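Putative ABC transporter amino acid-binding protein (Sinorhizobium meliloti, PDB 2Q88) binds the compatible solute ectoine as the substrate-binding protein of an ABC transporter, probably delivering it for uptake in osmoprotection. Local coordinates at residues D99-A104 with S171-S176. Numbering follows the deposited sequence.
Sequences DAEAFA and SLPVLS. With 4CS ((4S)-2-methyl-1,4,5,6-tetrahydropyrimidine-4-carboxylic acid), chain F.
Asp-99 and Ala-100 grip the start of helix 174-184. The N-H of Leu-175 meets Asp-99 OD2 at 2.8 Å, nearly straight at 169°, on the syn lone pair of that oxygen. The neighbouring N-H of Val-174 donates to Ala-100 O at 2.9 Å, from above the carbonyl plane. Both acceptors sit at the positive end of the helix dipole, which would favour a charged Asp-99. Pro-173 is the N-cap residue. Its ring carbon CD lies 3.4 Å from NAG of the bound ectoine, so Pro-173, at the turn from strand to helix, lines the ligand pocket. The two strands pair antiparallel in one lobe of the periplasmic binding protein fold. This part is buried, but its pairing is loose. Ala-102 N donates firmly to Leu-172 O at 2.8 Å, and Ala-102 CB lies 3.6 Å from Val-174 CA. The return bond from Leu-172 N to Ala-102 O is weak. Ser-171 OG, anti to its backbone N (chi1 -173°), reaches Ala-102 O at 2.9 Å and is also hydrogen-bonded to Tyr-116 OH. The same OG lies in plane at the Phe-103 ring edge. The Asp-99 end is closely bonded but more solvent-accessible: Asp-99, Ala-100, Val-174 and Leu-175 are partly exposed.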
ATOM      1  N   ASP A  99       6.620   0.066   5.631  1.00 25.34           N
ATOM      2  CA  ASP A  99       6.612   1.503   5.913  1.00 25.47           C
ATOM      3  C   ASP A  99       5.825   1.860   7.163  1.00 25.45           C
ATOM      4  O   ASP A  99       4.919   1.130   7.581  1.00 24.96           O
ATOM      5  CB  ASP A  99       6.062   2.308   4.726  1.00 25.76           C
ATOM      6  CG  ASP A  99       6.712   3.693   4.607  1.00 27.69           C
ATOM      7  OD1 ASP A  99       7.715   3.966   5.303  1.00 31.48           O
ATOM      8  OD2 ASP A  99       6.302   4.579   3.842  1.00 28.95           O
ATOM      9  N   ALA A 100       6.189   3.000   7.739  1.00 25.61           N
ATOM     10  CA  ALA A 100       5.464   3.598   8.847  1.00 25.40           C
ATOM     11  C   ALA A 100       4.406   4.551   8.276  1.00 25.56           C
ATOM     12  O   ALA A 100       4.387   4.811   7.073  1.00 25.46           O
ATOM     13  CB  ALA A 100       6.436   4.346   9.727  1.00 25.60           C
ATOM     14  N   GLU A 101       3.540   5.077   9.145  1.00 25.03           N
ATOM     15  CA  GLU A 101       2.487   6.003   8.737  1.00 24.78           C
ATOM     16  C   GLU A 101       2.918   7.433   9.032  1.00 24.37           C
ATOM     17  O   GLU A 101       3.669   7.679   9.985  1.00 23.74           O
ATOM     18  CB  GLU A 101       1.163   5.702   9.468  1.00 24.84           C
ATOM     19  CG  GLU A 101       0.651   4.270   9.338  1.00 26.01           C
ATOM     20  CD  GLU A 101      -0.084   4.037   8.027  1.00 28.07           C
ATOM     21  OE1 GLU A 101       0.228   4.736   7.036  1.00 28.48           O
ATOM     22  OE2 GLU A 101      -0.990   3.179   7.987  1.00 29.61           O
ATOM     23  N   ALA A 102       2.443   8.368   8.215  1.00 24.38           N
ATOM     24  CA  ALA A 102       2.768   9.783   8.378  1.00 24.53           C
ATOM     25  C   ALA A 102       1.520  10.670   8.319  1.00 24.51           C
ATOM     26  O   ALA A 102       0.454  10.219   7.909  1.00 24.97           O
ATOM     27  CB  ALA A 102       3.795  10.224   7.335  1.00 24.59           C
ATOM     28  N   PHE A 103       1.670  11.924   8.758  1.00 24.11           N
ATOM     29  CA  PHE A 103       0.659  12.971   8.604  1.00 23.27           C
ATOM     30  C   PHE A 103       1.219  14.105   7.765  1.00 24.09           C
ATOM     31  O   PHE A 103       2.380  14.500   7.952  1.00 24.02           O
ATOM     32  CB  PHE A 103       0.329  13.618   9.947  1.00 23.49           C
ATOM     33  CG  PHE A 103      -0.485  12.774  10.882  1.00 21.50           C
ATOM     34  CD1 PHE A 103      -1.210  11.680  10.445  1.00 21.25           C
ATOM     35  CD2 PHE A 103      -0.578  13.147  12.224  1.00 21.65           C
ATOM     36  CE1 PHE A 103      -1.994  10.925  11.360  1.00 20.73           C
ATOM     37  CE2 PHE A 103      -1.345  12.419  13.117  1.00 21.78           C
ATOM     38  CZ  PHE A 103      -2.046  11.302  12.684  1.00 22.56           C
ATOM     39  N   ALA A 104       0.381  14.641   6.882  1.00 23.67           N
ATOM     40  CA  ALA A 104       0.601  15.939   6.257  1.00 24.23           C
ATOM     41  C   ALA A 104      -0.315  16.913   6.997  1.00 24.56           C
ATOM     42  O   ALA A 104      -1.512  16.667   7.136  1.00 23.37           O
ATOM     43  CB  ALA A 104       0.248  15.881   4.780  1.00 23.87           C
ATOM     44  N   SER A 171      -3.356  11.555   5.948  1.00 22.66           N
ATOM     45  CA  SER A 171      -2.484  10.477   6.380  1.00 23.15           C
ATOM     46  C   SER A 171      -2.269   9.437   5.280  1.00 23.44           C
ATOM     47  O   SER A 171      -3.231   8.945   4.701  1.00 24.02           O
ATOM     48  CB  SER A 171      -3.048   9.813   7.632  1.00 23.28           C
ATOM     49  OG  SER A 171      -2.131   8.870   8.152  1.00 24.35           O
ATOM     50  N   LEU A 172      -0.990   9.152   5.014  1.00 23.04           N
ATOM     51  CA  LEU A 172      -0.518   8.095   4.108  1.00 23.19           C
ATOM     52  C   LEU A 172       0.770   7.542   4.716  1.00 22.99           C
ATOM     53  O   LEU A 172       1.270   8.108   5.699  1.00 23.69           O
ATOM     54  CB  LEU A 172      -0.193   8.673   2.723  1.00 23.30           C
ATOM     55  CG  LEU A 172      -1.330   9.049   1.767  1.00 23.17           C
ATOM     56  CD1 LEU A 172      -0.762   9.487   0.448  1.00 24.13           C
ATOM     57  CD2 LEU A 172      -2.297   7.903   1.575  1.00 23.83           C
ATOM     58  N   PRO A 173       1.316   6.455   4.167  1.00 23.04           N
ATOM     59  CA  PRO A 173       2.659   6.012   4.534  1.00 22.38           C
ATOM     60  C   PRO A 173       3.713   7.108   4.368  1.00 23.15           C
ATOM     61  O   PRO A 173       3.607   7.946   3.475  1.00 22.58           O
ATOM     62  CB  PRO A 173       2.916   4.848   3.563  1.00 22.39           C
ATOM     63  CG  PRO A 173       1.564   4.299   3.312  1.00 23.13           C
ATOM     64  CD  PRO A 173       0.702   5.541   3.175  1.00 22.55           C
ATOM     65  N   VAL A 174       4.695   7.118   5.273  1.00 23.28           N
ATOM     66  CA  VAL A 174       5.817   8.064   5.253  1.00 23.45           C
ATOM     67  C   VAL A 174       6.369   8.323   3.849  1.00 23.30           C
ATOM     68  O   VAL A 174       6.476   9.471   3.420  1.00 23.36           O
ATOM     69  CB  VAL A 174       6.952   7.575   6.187  1.00 23.33           C
ATOM     70  CG1 VAL A 174       8.208   8.439   6.048  1.00 24.77           C
ATOM     71  CG2 VAL A 174       6.458   7.556   7.633  1.00 23.81           C
ATOM     72  N   LEU A 175       6.724   7.263   3.137  1.00 22.76           N
ATOM     73  CA  LEU A 175       7.300   7.442   1.805  1.00 22.84           C
ATOM     74  C   LEU A 175       6.351   8.119   0.815  1.00 22.97           C
ATOM     75  O   LEU A 175       6.804   8.893  -0.030  1.00 22.94           O
ATOM     76  CB  LEU A 175       7.813   6.119   1.249  1.00 22.99           C
ATOM     77  CG  LEU A 175       9.080   5.580   1.909  1.00 22.60           C
ATOM     78  CD1 LEU A 175       9.224   4.103   1.573  1.00 25.05           C
ATOM     79  CD2 LEU A 175      10.332   6.340   1.440  1.00 23.68           C
ATOM     80  N   SER A 176       5.056   7.828   0.922  1.00 23.10           N
ATOM     81  CA  SER A 176       4.033   8.436   0.052  1.00 23.72           C
ATOM     82  C   SER A 176       3.816   9.918   0.366  1.00 24.36           C
ATOM     83  O   SER A 176       3.660  10.737  -0.551  1.00 23.87           O
ATOM     84  CB  SER A 176       2.690   7.708   0.193  1.00 23.58           C
ATOM     85  OG  SER A 176       2.796   6.321  -0.075  1.00 24.92           O
TER
HETATM   86  O   4CS F 501      -4.354   0.196   3.501  1.00 22.38           O
HETATM   87  C   4CS F 501      -3.213   0.133   3.042  1.00 21.89           C
HETATM   88  OXT 4CS F 501      -2.704  -0.968   2.801  1.00 22.40           O
HETATM   89  CA  4CS F 501      -2.420   1.409   2.797  1.00 21.02           C
HETATM   90  CB  4CS F 501      -3.262   2.539   2.237  1.00 20.98           C
HETATM   91  CAD 4CS F 501      -2.397   3.792   2.068  1.00 20.33           C
HETATM   92  NAG 4CS F 501      -1.222   3.470   1.217  1.00 20.20           N
HETATM   93  CAI 4CS F 501      -0.692   2.172   1.166  1.00 20.63           C
HETATM   94  CAA 4CS F 501       0.515   1.857   0.266  1.00 20.18           C
HETATM   95  N   4CS F 501      -1.275   1.136   1.908  1.00 20.65           N